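Local atomic coordinates of B12-binding domain-containing protein (Kitasatospora setae, PDB entry 6WTE), a protein that binds cobalamin and a [4Fe-4S] cluster and probably acts as a methyltransferase, the radical SAM methylase TsrM, by a non-radical route. Residues A[435-441]-A[471-477]. Numbering follows the deposited sequence.
Sequences GLQSNTA and FRLVCYF
T440 OG1 donates to F471 O at 2.7 Å and S438 OG to L473 O at 2.9 Å, two hydroxyl bonds that continue the pairing of 435-441 with 471-477 beyond the Q437-C475 pair. With OG opposite the backbone N (chi1 -179°), the S438 hydroxyl reaches L473 O; it sits well above the carbonyl plane, 58° out of it. A water donates to T440 OG1 and accepts from L473 N. An alanine in place of S438 would probably leave L473 O without this hydroxyl donor and the two segments more loosely tied here. In the short antiparallel ladder, Q437 and C475 form a hydrogen-bonded pair, with Q437 N to C475 O at 2.9 Å and C475 N to Q437 O at 2.8 Å; F477 N adds a bond to G435 O. Packing is tight where L436 CD1 meets V474 CG1 at 3.4 Å, the two side chains crossing at a slant. R472 CD lies against S438 CB, while its NH1 bonds to Q462 O. The short antiparallel pair joins the mixed sheet through strand 404-412, to which 475-476 runs antiparallel; L436 and Y476 face helix 418-427, and Q437 touches helix 491-503.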
loop_
_atom_site.group_PDB
_atom_site.type_symbol
_atom_site.label_atom_id
_atom_site.label_comp_id
_atom_site.label_asym_id
_atom_site.label_seq_id
_atom_site.Cartn_x
_atom_site.Cartn_y
_atom_site.Cartn_z
ATOM N N GLY A 435 4.214 4.993 24.850
ATOM C CA GLY A 435 3.636 5.346 23.575
ATOM C C GLY A 435 2.862 4.240 22.894
ATOM O O GLY A 435 2.151 4.523 21.925
ATOM N N LEU A 436 2.987 3.000 23.365
ATOM C CA LEU A 436 2.214 1.887 22.830
ATOM C C LEU A 436 0.742 2.056 23.188
ATOM O O LEU A 436 0.402 2.386 24.328
ATOM C CB LEU A 436 2.754 0.580 23.406
ATOM C CG LEU A 436 2.686 -0.733 22.648
ATOM C CD1 LEU A 436 3.263 -0.543 21.268
ATOM C CD2 LEU A 436 3.499 -1.742 23.418
ATOM N N GLN A 437 -0.138 1.799 22.223
ATOM C CA GLN A 437 -1.558 2.049 22.425
ATOM C C GLN A 437 -2.376 1.118 21.543
ATOM O O GLN A 437 -1.975 0.782 20.426
ATOM C CB GLN A 437 -1.910 3.511 22.106
ATOM C CG GLN A 437 -3.291 3.986 22.574
ATOM C CD GLN A 437 -4.425 3.660 21.598
ATOM O OE1 GLN A 437 -4.193 3.344 20.432
ATOM N NE2 GLN A 437 -5.658 3.746 22.081
ATOM N N SER A 438 -3.541 0.723 22.051
ATOM C CA SER A 438 -4.549 0.063 21.233
ATOM C C SER A 438 -5.916 0.355 21.826
ATOM O O SER A 438 -6.088 0.312 23.048
ATOM C CB SER A 438 -4.342 -1.452 21.151
ATOM O OG SER A 438 -5.341 -2.026 20.322
ATOM N N ASN A 439 -6.887 0.644 20.952
ATOM C CA ASN A 439 -8.222 1.004 21.417
ATOM C C ASN A 439 -8.916 -0.129 22.156
ATOM O O ASN A 439 -9.819 0.137 22.954
ATOM C CB ASN A 439 -9.103 1.429 20.246
ATOM C CG ASN A 439 -8.653 2.726 19.617
ATOM O OD1 ASN A 439 -7.829 3.451 20.175
ATOM N ND2 ASN A 439 -9.203 3.033 18.454
ATOM N N THR A 440 -8.541 -1.379 21.889
ATOM C CA THR A 440 -9.185 -2.540 22.491
ATOM C C THR A 440 -8.282 -3.257 23.490
ATOM O O THR A 440 -8.543 -4.412 23.840
ATOM C CB THR A 440 -9.643 -3.504 21.398
ATOM O OG1 THR A 440 -8.517 -3.869 20.593
ATOM C CG2 THR A 440 -10.683 -2.838 20.510
ATOM N N ALA A 441 -7.220 -2.601 23.949
ATOM C CA ALA A 441 -6.282 -3.243 24.862
ATOM C C ALA A 441 -6.904 -3.427 26.240
ATOM O O ALA A 441 -7.475 -2.493 26.810
ATOM C CB ALA A 441 -5.000 -2.421 24.970
ATOM N N PHE A 471 -9.187 -8.815 18.243
ATOM C CA PHE A 471 -8.506 -7.733 17.546
ATOM C C PHE A 471 -7.947 -6.733 18.544
ATOM O O PHE A 471 -8.657 -6.254 19.432
ATOM C CB PHE A 471 -9.453 -7.028 16.579
ATOM C CG PHE A 471 -9.566 -7.708 15.249
ATOM C CD1 PHE A 471 -8.432 -7.993 14.504
ATOM C CD2 PHE A 471 -10.804 -8.070 14.751
ATOM C CE1 PHE A 471 -8.536 -8.615 13.272
ATOM C CE2 PHE A 471 -10.913 -8.700 13.527
ATOM C CZ PHE A 471 -9.780 -8.972 12.791
ATOM N N ARG A 472 -6.662 -6.426 18.390
ATOM C CA ARG A 472 -5.952 -5.498 19.266
ATOM C C ARG A 472 -4.825 -4.917 18.411
ATOM O O ARG A 472 -3.660 -5.314 18.503
ATOM C CB ARG A 472 -5.439 -6.195 20.527
ATOM C CG ARG A 472 -5.139 -5.255 21.678
ATOM C CD ARG A 472 -3.672 -4.876 21.733
ATOM N NE ARG A 472 -2.835 -5.942 22.275
ATOM C CZ ARG A 472 -2.090 -6.753 21.532
ATOM N NH1 ARG A 472 -2.087 -6.625 20.221
ATOM N NH2 ARG A 472 -1.347 -7.689 22.104
ATOM N N LEU A 473 -5.203 -3.984 17.537
ATOM C CA LEU A 473 -4.278 -3.386 16.583
ATOM C C LEU A 473 -3.384 -2.395 17.313
ATOM O O LEU A 473 -3.879 -1.427 17.901
ATOM C CB LEU A 473 -5.038 -2.696 15.454
ATOM C CG LEU A 473 -5.533 -3.567 14.296
ATOM C CD1 LEU A 473 -6.497 -4.649 14.770
ATOM C CD2 LEU A 473 -6.192 -2.684 13.243
ATOM N N VAL A 474 -2.073 -2.635 17.270
ATOM C CA VAL A 474 -1.102 -1.909 18.084
ATOM C C VAL A 474 -0.632 -0.660 17.350
ATOM O O VAL A 474 -0.423 -0.686 16.130
ATOM C CB VAL A 474 0.079 -2.830 18.434
ATOM C CG1 VAL A 474 1.138 -2.074 19.172
ATOM C CG2 VAL A 474 -0.412 -4.000 19.279
ATOM N N CYS A 475 -0.450 0.436 18.103
ATOM C CA CYS A 475 -0.033 1.727 17.566
ATOM C C CYS A 475 1.028 2.351 18.457
ATOM O O CYS A 475 1.185 1.983 19.624
ATOM C CB CYS A 475 -1.203 2.709 17.465
ATOM S SG CYS A 475 -2.538 2.112 16.414
ATOM N N TYR A 476 1.741 3.319 17.886
ATOM C CA TYR A 476 2.604 4.220 18.635
ATOM C C TYR A 476 2.110 5.646 18.444
ATOM O O TYR A 476 1.742 6.042 17.334
ATOM C CB TYR A 476 4.068 4.139 18.185
ATOM C CG TYR A 476 4.954 5.092 18.962
ATOM C CD1 TYR A 476 5.517 4.715 20.172
ATOM C CD2 TYR A 476 5.208 6.380 18.494
ATOM C CE1 TYR A 476 6.312 5.575 20.896
ATOM C CE2 TYR A 476 6.002 7.254 19.211
ATOM C CZ TYR A 476 6.556 6.847 20.412
ATOM O OH TYR A 476 7.342 7.716 21.127
ATOM N N PHE A 477 2.095 6.402 19.536
ATOM C CA PHE A 477 1.806 7.827 19.501
ATOM C C PHE A 477 2.645 8.490 20.581
ATOM O O PHE A 477 2.606 8.067 21.737
ATOM C CB PHE A 477 0.315 8.091 19.726
ATOM C CG PHE A 477 -0.108 9.492 19.417
ATOM C CD1 PHE A 477 0.159 10.056 18.175
ATOM C CD2 PHE A 477 -0.783 10.246 20.362
ATOM C CE1 PHE A 477 -0.234 11.349 17.885
ATOM C CE2 PHE A 477 -1.179 11.546 20.077
ATOM C CZ PHE A 477 -0.906 12.095 18.839
HETATM O O HOH W 1 0.319 6.731 22.759
HETATM O O HOH W 2 -7.589 -2.270 18.045
#